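Local coordinates for flagellar hook protein FlgE (Caulobacter crescentus CB15, PDB 5AY6) that probably forms part of the flexible universal joint, the flagellar hook, that links the rotary motor to the filament, this chain being a central fragment of the protein, at residues Gly179-Thr184 / Leu272-Gln277; Thr5-Asn10 / Ile171-Ser176; Gly213-Gly218 / Ile243-Ser248; Ser233-Thr238 / Ile281-Ala286. One frame throughout, in Å; residues are numbered along the deposited sequence.

Contact 1: Gly179-Thr184 / Leu272-Gln277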
loop_
_atom_site.group_PDB
_atom_site.type_symbol
_atom_site.label_atom_id
_atom_site.label_comp_id
_atom_site.label_asym_id
_atom_site.label_seq_id
_atom_site.Cartn_x
_atom_site.Cartn_y
_atom_site.Cartn_z
ATOM N N GLY A 179 -11.920 19.440 -22.586
ATOM C CA GLY A 179 -10.727 18.639 -22.790
ATOM C C GLY A 179 -10.818 17.357 -21.988
ATOM O O GLY A 179 -11.675 17.230 -21.117
ATOM N N GLN A 180 -9.940 16.400 -22.273
ATOM C CA GLN A 180 -9.992 15.123 -21.572
ATOM C C GLN A 180 -8.821 14.966 -20.609
ATOM O O GLN A 180 -7.659 14.930 -21.017
ATOM C CB GLN A 180 -10.028 13.954 -22.565
ATOM C CG GLN A 180 -10.271 12.599 -21.899
ATOM C CD GLN A 180 -10.545 11.479 -22.895
ATOM O OE1 GLN A 180 -11.531 11.511 -23.631
ATOM N NE2 GLN A 180 -9.673 10.477 -22.913
ATOM N N ARG A 181 -9.149 14.900 -19.322
ATOM C CA ARG A 181 -8.184 14.585 -18.272
ATOM C C ARG A 181 -8.316 13.122 -17.893
ATOM O O ARG A 181 -9.406 12.661 -17.557
ATOM C CB ARG A 181 -8.407 15.454 -17.032
ATOM C CG ARG A 181 -8.523 16.931 -17.308
ATOM C CD ARG A 181 -7.156 17.566 -17.448
ATOM N NE ARG A 181 -7.171 18.548 -18.523
ATOM C CZ ARG A 181 -6.607 18.362 -19.709
ATOM N NH1 ARG A 181 -5.950 17.241 -19.961
ATOM N NH2 ARG A 181 -6.675 19.313 -20.632
ATOM N N THR A 182 -7.216 12.382 -17.935
ATOM C CA THR A 182 -7.289 10.980 -17.560
ATOM C C THR A 182 -6.924 10.801 -16.094
ATOM O O THR A 182 -5.827 11.155 -15.663
ATOM C CB THR A 182 -6.374 10.106 -18.432
ATOM O OG1 THR A 182 -6.805 10.185 -19.796
ATOM C CG2 THR A 182 -6.441 8.657 -17.972
ATOM N N VAL A 183 -7.872 10.271 -15.331
ATOM C CA VAL A 183 -7.628 9.884 -13.952
ATOM C C VAL A 183 -7.534 8.369 -13.936
ATOM O O VAL A 183 -8.281 7.693 -14.636
ATOM C CB VAL A 183 -8.743 10.401 -13.012
ATOM C CG1 VAL A 183 -8.667 9.744 -11.640
ATOM C CG2 VAL A 183 -8.647 11.912 -12.885
ATOM N N THR A 184 -6.583 7.834 -13.180
ATOM C CA THR A 184 -6.384 6.397 -13.163
ATOM C C THR A 184 -6.514 5.850 -11.752
ATOM O O THR A 184 -6.037 6.451 -10.792
ATOM C CB THR A 184 -5.004 6.013 -13.745
ATOM O OG1 THR A 184 -4.870 6.573 -15.054
ATOM C CG2 THR A 184 -4.854 4.502 -13.843
ATOM N N LEU A 272 -3.563 24.439 -17.808
ATOM C CA LEU A 272 -4.841 23.900 -18.254
ATOM C C LEU A 272 -5.946 24.948 -18.137
ATOM O O LEU A 272 -6.858 24.989 -18.963
ATOM C CB LEU A 272 -5.210 22.646 -17.451
ATOM C CG LEU A 272 -4.182 21.516 -17.494
ATOM C CD1 LEU A 272 -4.554 20.396 -16.533
ATOM C CD2 LEU A 272 -4.034 20.974 -18.912
ATOM N N GLY A 273 -5.852 25.792 -17.109
ATOM C CA GLY A 273 -6.783 26.893 -16.915
ATOM C C GLY A 273 -8.228 26.454 -16.772
ATOM O O GLY A 273 -9.139 27.110 -17.282
ATOM N N ILE A 274 -8.436 25.345 -16.070
ATOM C CA ILE A 274 -9.762 24.746 -15.934
ATOM C C ILE A 274 -10.294 24.843 -14.508
ATOM O O ILE A 274 -9.537 25.095 -13.566
ATOM C CB ILE A 274 -9.753 23.270 -16.369
ATOM C CG1 ILE A 274 -8.676 22.497 -15.604
ATOM C CG2 ILE A 274 -9.507 23.159 -17.868
ATOM C CD1 ILE A 274 -8.581 21.026 -15.987
ATOM N N ASP A 275 -11.602 24.634 -14.366
ATOM C CA ASP A 275 -12.308 24.824 -13.097
ATOM C C ASP A 275 -12.148 23.667 -12.124
ATOM O O ASP A 275 -11.733 22.572 -12.498
ATOM C CB ASP A 275 -13.803 25.038 -13.347
ATOM C CG ASP A 275 -14.090 26.292 -14.151
ATOM O OD1 ASP A 275 -13.304 27.256 -14.055
ATOM O OD2 ASP A 275 -15.107 26.309 -14.879
ATOM N N GLU A 276 -12.502 23.930 -10.870
ATOM C CA GLU A 276 -12.604 22.896 -9.857
ATOM C C GLU A 276 -13.474 21.765 -10.380
ATOM O O GLU A 276 -14.492 22.007 -11.031
ATOM C CB GLU A 276 -13.185 23.465 -8.565
ATOM C CG GLU A 276 -13.573 22.425 -7.533
ATOM C CD GLU A 276 -13.994 23.058 -6.225
ATOM O OE1 GLU A 276 -13.243 23.921 -5.730
ATOM O OE2 GLU A 276 -15.070 22.704 -5.698
ATOM N N GLN A 277 -13.063 20.533 -10.113
ATOM C CA GLN A 277 -13.794 19.376 -10.603
ATOM C C GLN A 277 -14.062 18.368 -9.493
ATOM O O GLN A 277 -13.202 17.560 -9.148
ATOM C CB GLN A 277 -13.034 18.715 -11.750
ATOM C CG GLN A 277 -13.820 17.615 -12.459
ATOM C CD GLN A 277 -13.698 17.680 -13.973
ATOM O OE1 GLN A 277 -12.846 18.389 -14.515
ATOM N NE2 GLN A 277 -14.564 16.941 -14.665
#
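Arg181 meets Leu272 and Ile274 with the bent middle and the head of its chain. Its CG sits beside the backbone N (chi1 -50°), and further bends at chi2 and chi3 fold the chain back, so that the guanidinium lies across from the loop 272-276 instead of reaching straight out from the strand. Leu272 runs past it in the opposite direction and uses both methyls. CD2 lies over one guanidinium face, displaced toward the rim, 3.6 Å from Arg181 NH2 and 3.8 Å from Arg181 CZ. The other methyl, Leu272 CD1, touches further back, 3.8 Å from Arg181 NE. The fold here is a layered β structure: strand 180-184 belongs to an antiparallel sheet, and 272-276 is loop leading into strand 277-291 of a second, mixed sheet. Ile274 presents a single methyl, CD1, at the guanidinium edge, 3.8 Å from Arg181 NE and 4.0 Å from Arg181 CD. Its CG1 lies between the backbone N and the carbonyl carbon (chi1 54°), and an extended chi2 carries CD1 on toward the arginine. No hydrogen bond joins the two segments; Arg181 NE makes a salt bridge with Asp175 OD2, which is likely to orient the head while the two aliphatic residues pack on the guanidinium and CD. Trp268 also touches Arg181 and Ile274.

Contact 2: Thr5-Asn10 / Ile171-Ser176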
loop_
_atom_site.group_PDB
_atom_site.type_symbol
_atom_site.label_atom_id
_atom_site.label_comp_id
_atom_site.label_asym_id
_atom_site.label_seq_id
_atom_site.Cartn_x
_atom_site.Cartn_y
_atom_site.Cartn_z
ATOM N N THR A 5 -19.101 14.646 -13.736
ATOM C CA THR A 5 -19.436 14.815 -12.329
ATOM C C THR A 5 -19.632 13.483 -11.609
ATOM O O THR A 5 -19.637 13.429 -10.383
ATOM C CB THR A 5 -20.709 15.659 -12.167
ATOM O OG1 THR A 5 -21.783 15.037 -12.882
ATOM C CG2 THR A 5 -20.491 17.060 -12.722
ATOM N N ARG A 6 -19.811 12.407 -12.367
ATOM C CA ARG A 6 -20.015 11.102 -11.753
ATOM C C ARG A 6 -19.536 9.977 -12.651
ATOM O O ARG A 6 -19.871 9.934 -13.834
ATOM C CB ARG A 6 -21.492 10.891 -11.407
ATOM C CG ARG A 6 -21.775 9.556 -10.740
ATOM C CD ARG A 6 -23.216 9.455 -10.254
ATOM N NE ARG A 6 -23.484 8.157 -9.642
ATOM C CZ ARG A 6 -24.517 7.900 -8.842
ATOM N NH1 ARG A 6 -25.391 8.854 -8.558
ATOM N NH2 ARG A 6 -24.680 6.684 -8.334
ATOM N N VAL A 7 -18.753 9.067 -12.082
ATOM C CA VAL A 7 -18.284 7.903 -12.818
ATOM C C VAL A 7 -18.614 6.625 -12.063
ATOM O O VAL A 7 -18.566 6.581 -10.835
ATOM C CB VAL A 7 -16.759 7.958 -13.096
ATOM C CG1 VAL A 7 -16.396 9.241 -13.832
ATOM C CG2 VAL A 7 -15.969 7.852 -11.813
ATOM N N GLY A 8 -18.986 5.592 -12.810
ATOM C CA GLY A 8 -19.242 4.293 -12.229
ATOM C C GLY A 8 -18.206 3.319 -12.747
ATOM O O GLY A 8 -18.032 3.174 -13.958
ATOM N N VAL A 9 -17.498 2.664 -11.837
ATOM C CA VAL A 9 -16.497 1.696 -12.250
ATOM C C VAL A 9 -17.082 0.300 -12.221
ATOM O O VAL A 9 -17.564 -0.159 -11.187
ATOM C CB VAL A 9 -15.245 1.735 -11.364
ATOM C CG1 VAL A 9 -14.342 0.558 -11.690
ATOM C CG2 VAL A 9 -14.497 3.051 -11.552
ATOM N N ASN A 10 -17.043 -0.366 -13.366
ATOM C CA ASN A 10 -17.471 -1.753 -13.459
ATOM C C ASN A 10 -16.296 -2.626 -13.861
ATOM O O ASN A 10 -15.914 -2.667 -15.031
ATOM C CB ASN A 10 -18.615 -1.894 -14.458
ATOM C CG ASN A 10 -19.731 -0.903 -14.202
ATOM O OD1 ASN A 10 -20.187 -0.740 -13.070
ATOM N ND2 ASN A 10 -20.166 -0.220 -15.256
ATOM N N ILE A 171 -9.977 6.340 -16.037
ATOM C CA ILE A 171 -11.214 7.096 -15.915
ATOM C C ILE A 171 -11.083 8.444 -16.615
ATOM O O ILE A 171 -10.539 9.396 -16.051
ATOM C CB ILE A 171 -11.584 7.320 -14.444
ATOM C CG1 ILE A 171 -11.592 5.997 -13.682
ATOM C CG2 ILE A 171 -12.940 7.990 -14.345
ATOM C CD1 ILE A 171 -11.763 6.155 -12.185
ATOM N N PRO A 172 -11.564 8.525 -17.861
ATOM C CA PRO A 172 -11.521 9.773 -18.629
ATOM C C PRO A 172 -12.516 10.813 -18.115
ATOM O O PRO A 172 -13.713 10.538 -18.017
ATOM C CB PRO A 172 -11.884 9.322 -20.046
ATOM C CG PRO A 172 -12.693 8.088 -19.845
ATOM C CD PRO A 172 -12.108 7.405 -18.648
ATOM N N LEU A 173 -12.014 11.996 -17.782
ATOM C CA LEU A 173 -12.868 13.100 -17.365
ATOM C C LEU A 173 -12.906 14.179 -18.438
ATOM O O LEU A 173 -11.885 14.486 -19.051
ATOM C CB LEU A 173 -12.372 13.708 -16.048
ATOM C CG LEU A 173 -12.227 12.829 -14.806
ATOM C CD1 LEU A 173 -11.721 13.660 -13.634
ATOM C CD2 LEU A 173 -13.541 12.164 -14.455
ATOM N N SER A 174 -14.084 14.749 -18.669
ATOM C CA SER A 174 -14.184 15.968 -19.459
ATOM C C SER A 174 -14.115 17.157 -18.514
ATOM O O SER A 174 -14.877 17.232 -17.555
ATOM C CB SER A 174 -15.479 16.002 -20.273
ATOM O OG SER A 174 -15.515 14.933 -21.199
ATOM N N ASP A 175 -13.199 18.082 -18.770
ATOM C CA ASP A 175 -13.032 19.214 -17.865
ATOM C C ASP A 175 -13.968 20.347 -18.252
ATOM O O ASP A 175 -14.822 20.185 -19.122
ATOM C CB ASP A 175 -11.574 19.692 -17.842
ATOM C CG ASP A 175 -11.032 20.021 -19.222
ATOM O OD1 ASP A 175 -11.776 20.577 -20.052
ATOM O OD2 ASP A 175 -9.842 19.730 -19.471
ATOM N N SER A 176 -13.795 21.498 -17.614
ATOM C CA SER A 176 -14.677 22.638 -17.845
ATOM C C SER A 176 -14.494 23.263 -19.229
ATOM O O SER A 176 -15.263 24.136 -19.620
ATOM C CB SER A 176 -14.457 23.697 -16.767
ATOM O OG SER A 176 -13.104 24.128 -16.756
#
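Val7 and Ile171 meet where two β sheets of the domain pack face to face. Strand 6-10 belongs to the mixed sheet and strand 171-174 is at the edge of the antiparallel one. The two segments run nearly antiparallel, at 167°, with their axes 9.0 Å apart at closest approach. That spacing suits interlocked side chains and is too wide for backbone pairing. No hydrogen bond joins the two segments, and the backbone bonds of the touching residues go to other strands: Val7 pairs with Gln280 and Asp282 of strand 277-291, while Ile171 pairs with Val183. Arg6, whose CB points away from the other layer, is salt-bridged through NH2 to Asp282 OD2. The contact itself is wholly apolar and buried. At one end the side chains of Val9 and Ile171 cross at about a right angle, and Val9 CG2 lies 4.2 Å from the terminal methyl, Ile171 CD1. Ile171 sets its two branches to different tasks: with CG1 beside the backbone N (chi1 -52°), CD1 is carried toward Val9, and CG2, opposite the backbone N, is given to Val7. CB and both methyls of Val7 border that CG2, Val7 CB and Val7 CG2 each at 4.0 Å from Ile171 CG2. Leu173 starts out at an angle to the other strand, but its end turns back toward it. Within the two segments, Val7 CG1 meets Ile171 CG2 at 3.7 Å and Leu173 CD2 at 4.1 Å.

Contact 3: Gly213-Gly218 / Ile243-Ser248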
loop_
_atom_site.group_PDB
_atom_site.type_symbol
_atom_site.label_atom_id
_atom_site.label_comp_id
_atom_site.label_asym_id
_atom_site.label_seq_id
_atom_site.Cartn_x
_atom_site.Cartn_y
_atom_site.Cartn_z
ATOM N N GLY A 213 1.414 13.291 -10.047
ATOM C CA GLY A 213 -0.017 13.300 -10.294
ATOM C C GLY A 213 -0.905 12.590 -9.284
ATOM O O GLY A 213 -2.120 12.491 -9.483
ATOM N N GLN A 214 -0.323 12.097 -8.199
ATOM C CA GLN A 214 -1.115 11.387 -7.198
ATOM C C GLN A 214 -2.204 12.272 -6.576
ATOM O O GLN A 214 -1.960 13.420 -6.186
ATOM C CB GLN A 214 -0.218 10.825 -6.098
ATOM C CG GLN A 214 -0.889 9.753 -5.254
ATOM C CD GLN A 214 -0.006 9.265 -4.129
ATOM O OE1 GLN A 214 0.123 9.925 -3.096
ATOM N NE2 GLN A 214 0.608 8.102 -4.318
ATOM N N ILE A 215 -3.406 11.711 -6.487
ATOM C CA ILE A 215 -4.575 12.401 -5.947
ATOM C C ILE A 215 -4.868 11.922 -4.530
ATOM O O ILE A 215 -5.079 12.726 -3.617
ATOM C CB ILE A 215 -5.807 12.171 -6.849
ATOM C CG1 ILE A 215 -5.597 12.842 -8.208
ATOM C CG2 ILE A 215 -7.088 12.685 -6.183
ATOM C CD1 ILE A 215 -6.643 12.468 -9.242
ATOM N N SER A 216 -4.866 10.605 -4.348
ATOM C CA SER A 216 -5.130 10.018 -3.039
ATOM C C SER A 216 -4.695 8.565 -3.000
ATOM O O SER A 216 -4.445 7.951 -4.034
ATOM C CB SER A 216 -6.613 10.118 -2.692
ATOM O OG SER A 216 -7.367 9.289 -3.560
ATOM N N THR A 217 -4.599 8.015 -1.795
ATOM C CA THR A 217 -4.222 6.616 -1.631
ATOM C C THR A 217 -5.124 5.970 -0.597
ATOM O O THR A 217 -5.739 6.661 0.217
ATOM C CB THR A 217 -2.754 6.458 -1.191
ATOM O OG1 THR A 217 -2.607 6.905 0.161
ATOM C CG2 THR A 217 -1.829 7.262 -2.091
ATOM N N GLY A 218 -5.204 4.645 -0.621
ATOM C CA GLY A 218 -6.044 3.949 0.328
ATOM C C GLY A 218 -5.957 2.444 0.206
ATOM O O GLY A 218 -5.537 1.913 -0.823
ATOM N N ILE A 243 -13.987 12.614 -5.210
ATOM C CA ILE A 243 -12.766 13.402 -5.101
ATOM C C ILE A 243 -13.047 14.811 -5.585
ATOM O O ILE A 243 -13.963 15.027 -6.382
ATOM C CB ILE A 243 -11.601 12.809 -5.924
ATOM C CG1 ILE A 243 -12.016 12.639 -7.385
ATOM C CG2 ILE A 243 -11.137 11.482 -5.339
ATOM C CD1 ILE A 243 -10.904 12.152 -8.284
ATOM N N THR A 244 -12.274 15.773 -5.087
ATOM C CA THR A 244 -12.328 17.134 -5.602
ATOM C C THR A 244 -10.935 17.570 -6.036
ATOM O O THR A 244 -9.997 17.549 -5.243
ATOM C CB THR A 244 -12.870 18.139 -4.557
ATOM O OG1 THR A 244 -14.198 17.772 -4.169
ATOM C CG2 THR A 244 -12.899 19.546 -5.138
ATOM N N ILE A 245 -10.801 17.944 -7.302
ATOM C CA ILE A 245 -9.567 18.535 -7.801
ATOM C C ILE A 245 -9.797 20.036 -7.925
ATOM O O ILE A 245 -10.737 20.464 -8.592
ATOM C CB ILE A 245 -9.149 17.939 -9.158
ATOM C CG1 ILE A 245 -8.995 16.422 -9.042
ATOM C CG2 ILE A 245 -7.849 18.571 -9.633
ATOM C CD1 ILE A 245 -8.630 15.736 -10.341
ATOM N N LYS A 246 -8.964 20.834 -7.263
ATOM C CA LYS A 246 -9.206 22.273 -7.217
ATOM C C LYS A 246 -8.879 22.935 -8.540
ATOM O O LYS A 246 -8.112 22.397 -9.339
ATOM C CB LYS A 246 -8.403 22.923 -6.088
ATOM C CG LYS A 246 -8.613 22.269 -4.738
ATOM C CD LYS A 246 -10.076 22.289 -4.311
ATOM C CE LYS A 246 -10.422 23.574 -3.573
ATOM N NZ LYS A 246 -11.823 23.555 -3.060
ATOM N N SER A 247 -9.474 24.107 -8.750
ATOM C CA SER A 247 -9.294 24.901 -9.952
ATOM C C SER A 247 -7.832 25.207 -10.226
ATOM O O SER A 247 -7.015 25.239 -9.308
ATOM C CB SER A 247 -10.073 26.216 -9.822
ATOM O OG SER A 247 -9.871 27.063 -10.938
ATOM N N SER A 248 -7.502 25.425 -11.493
ATOM C CA SER A 248 -6.218 26.009 -11.825
ATOM C C SER A 248 -6.093 27.291 -11.015
ATOM O O SER A 248 -7.056 28.048 -10.899
ATOM C CB SER A 248 -6.105 26.289 -13.324
ATOM O OG SER A 248 -6.136 25.087 -14.075
#
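Ile215 and Ile245 share one conformation, CG1 beside the backbone N (chi1 -66° and -57°) with chi2 extended, and each chain therefore ends in a projecting CD1. These two terminal methyls meet at 4.0 Å, Ile215 CD1 against Ile245 CD1, with the chains crossing at about a right angle. CB of Ile245 does not aim at the other strand; the length of the CG1-CD1 arm brings its end close. Ile243 adopts a different first torsion and offers its shorter branch: Ile243 CG2 lies 4.3 Å from Ile215 CG2. Ile215 is thus engaged by both of its branches, one for each isoleucine of strand 243-245. The contact is dispersive throughout, without a hydrogen bond between the segments. Around it, Leu200, on strand 195-202 beside strand 214-222, touches Ile243, and Trp268 packs on Ile245, closing in this apolar layer between the two sheets. Next to Ile215, Ser216 also has its CB directed toward strand 243-245, and its OG is hydrogen-bonded to Leu234 O. Ile215 and Ser216 together stand opposite the single residue Leu200, with the psi of Ile215 at -47°: a classic β bulge in strand 214-218.

Contact 4: Ser233-Thr238 / Ile281-Ala286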
loop_
_atom_site.group_PDB
_atom_site.type_symbol
_atom_site.label_atom_id
_atom_site.label_comp_id
_atom_site.label_asym_id
_atom_site.label_seq_id
_atom_site.Cartn_x
_atom_site.Cartn_y
_atom_site.Cartn_z
ATOM N N SER A 233 -9.235 5.131 3.231
ATOM C CA SER A 233 -9.184 6.582 3.098
ATOM C C SER A 233 -8.995 7.026 1.654
ATOM O O SER A 233 -8.601 8.163 1.401
ATOM C CB SER A 233 -8.055 7.146 3.951
ATOM O OG SER A 233 -6.807 6.705 3.454
ATOM N N LEU A 234 -9.273 6.133 0.708
ATOM C CA LEU A 234 -9.074 6.441 -0.703
ATOM C C LEU A 234 -9.898 7.657 -1.121
ATOM O O LEU A 234 -9.434 8.493 -1.896
ATOM C CB LEU A 234 -9.428 5.235 -1.577
ATOM C CG LEU A 234 -9.202 5.402 -3.083
ATOM C CD1 LEU A 234 -7.741 5.723 -3.396
ATOM C CD2 LEU A 234 -9.653 4.156 -3.828
ATOM N N PHE A 235 -11.123 7.745 -0.609
ATOM C CA PHE A 235 -11.977 8.901 -0.868
ATOM C C PHE A 235 -12.172 9.716 0.406
ATOM O O PHE A 235 -13.189 10.390 0.571
ATOM C CB PHE A 235 -13.341 8.473 -1.422
ATOM C CG PHE A 235 -13.260 7.605 -2.652
ATOM C CD1 PHE A 235 -13.074 8.168 -3.905
ATOM C CD2 PHE A 235 -13.392 6.232 -2.553
ATOM C CE1 PHE A 235 -13.007 7.375 -5.032
ATOM C CE2 PHE A 235 -13.330 5.433 -3.678
ATOM C CZ PHE A 235 -13.136 6.002 -4.916
ATOM N N GLY A 236 -11.198 9.646 1.308
ATOM C CA GLY A 236 -11.309 10.321 2.588
ATOM C C GLY A 236 -12.497 9.804 3.378
ATOM O O GLY A 236 -12.622 8.602 3.605
ATOM N N THR A 237 -13.373 10.713 3.797
ATOM C CA THR A 237 -14.586 10.331 4.511
ATOM C C THR A 237 -15.830 10.743 3.737
ATOM O O THR A 237 -16.923 10.797 4.298
ATOM C CB THR A 237 -14.651 10.971 5.909
ATOM O OG1 THR A 237 -14.572 12.393 5.777
ATOM C CG2 THR A 237 -13.500 10.480 6.785
ATOM N N THR A 238 -15.654 11.044 2.453
ATOM C CA THR A 238 -16.750 11.522 1.619
ATOM C C THR A 238 -17.862 10.494 1.523
ATOM O O THR A 238 -17.602 9.293 1.497
ATOM C CB THR A 238 -16.281 11.860 0.190
ATOM O OG1 THR A 238 -15.632 10.718 -0.381
ATOM C CG2 THR A 238 -15.317 13.040 0.202
ATOM N N ILE A 281 -17.255 9.076 -7.489
ATOM C CA ILE A 281 -16.708 7.860 -8.075
ATOM C C ILE A 281 -17.376 6.655 -7.437
ATOM O O ILE A 281 -17.105 6.309 -6.287
ATOM C CB ILE A 281 -15.180 7.788 -7.908
ATOM C CG1 ILE A 281 -14.534 8.970 -8.637
ATOM C CG2 ILE A 281 -14.645 6.458 -8.440
ATOM C CD1 ILE A 281 -13.047 9.091 -8.428
ATOM N N ASP A 282 -18.267 6.035 -8.201
ATOM C CA ASP A 282 -19.123 4.968 -7.706
ATOM C C ASP A 282 -18.491 3.602 -7.969
ATOM O O ASP A 282 -18.403 3.155 -9.113
ATOM C CB ASP A 282 -20.502 5.083 -8.369
ATOM C CG ASP A 282 -21.557 4.215 -7.706
ATOM O OD1 ASP A 282 -21.276 3.627 -6.636
ATOM O OD2 ASP A 282 -22.682 4.140 -8.251
ATOM N N LEU A 283 -18.042 2.945 -6.903
ATOM C CA LEU A 283 -17.448 1.616 -7.017
ATOM C C LEU A 283 -18.394 0.504 -6.558
ATOM O O LEU A 283 -17.957 -0.634 -6.378
ATOM C CB LEU A 283 -16.152 1.531 -6.202
ATOM C CG LEU A 283 -15.045 2.560 -6.425
ATOM C CD1 LEU A 283 -13.830 2.210 -5.580
ATOM C CD2 LEU A 283 -14.659 2.656 -7.892
ATOM N N ALA A 284 -19.676 0.816 -6.367
ATOM C CA ALA A 284 -20.596 -0.152 -5.760
ATOM C C ALA A 284 -22.013 -0.170 -6.335
ATOM O O ALA A 284 -22.972 -0.461 -5.616
ATOM C CB ALA A 284 -20.674 0.094 -4.257
ATOM N N SER A 285 -22.155 0.116 -7.620
ATOM C CA SER A 285 -23.476 0.090 -8.241
ATOM C C SER A 285 -24.062 -1.325 -8.255
ATOM O O SER A 285 -23.335 -2.316 -8.154
ATOM C CB SER A 285 -23.405 0.645 -9.659
ATOM O OG SER A 285 -22.669 -0.227 -10.497
ATOM N N ALA A 286 -25.381 -1.415 -8.383
ATOM C CA ALA A 286 -26.063 -2.708 -8.356
ATOM C C ALA A 286 -25.695 -3.586 -9.554
ATOM O O ALA A 286 -25.361 -4.762 -9.394
ATOM C CB ALA A 286 -27.563 -2.504 -8.302
#
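Phe235 O is gripped twice by Thr238, while the Phe235 ring reaches across to Ile281 and Leu283. Thr238 OG1 donates at 2.6 Å to Phe235 O, in the carbonyl plane and on a lone pair; Thr238 N reaches Phe235 O at 3.2 Å. The backbone bond closes a type II' turn with Gly236 as its second residue, and a type I turn from Ser233 to Gly236 comes just before it, held by Gly236 N to Ser233 O. The ring is thereby carried on a compact double turn in the loop before strand 242-245. It stands between the two packed sheets: Ile281 belongs to the mixed sheet, and Leu200 of the antiparallel sheet also touches the ring. CG of Phe235 is beside the backbone N (chi1 -55°), which turns the ring inward so that its far end does the touching. Ile281 crosses it at about a right angle. Its CB comes within 3.6 Å of Phe235 CE1, approaching obliquely, while Ile281 CD1 reaches the same CE1 at 3.8 Å, at the ring edge and in plane. Leu283 CD1 is likewise at the edge, 3.8 Å from Phe235 CE2. Over one face, displaced to the rim, lies Leu234 CG, from the same turn. Between the two touching aliphatics, Asp282 points its CB away from the ring. Its OD1 accepts from Ala284 N at 3.2 Å, an Asx turn in which the donor stands 53° out of the carboxylate plane.

In the fold
The four contacts lie on one side of the chain's centre, around two packed sheets. Contacts 1 and 2, centres about 10 Å apart, share the pairing of strands 167-174 and 180-189. Contact 3, about 11 Å from contact 1 between centres, is nested within the loop that contact 1 closes, and Gln277 N probably hydrogen-bonds to Ile245 O, 2.8 Å away, where strand 277-291 begins. The centre of contact 4 lies about 13 Å from that of contact 2, to which strands 6-12 and 277-291 connect it, and about 14 Å from that of contact 3, which it meets through Ile243 CD1 and Ile281 CD1, 3.7 Å apart. Strand 277-291, central between 242-245 and 6-12, thus ties contacts 2, 3 and 4 together.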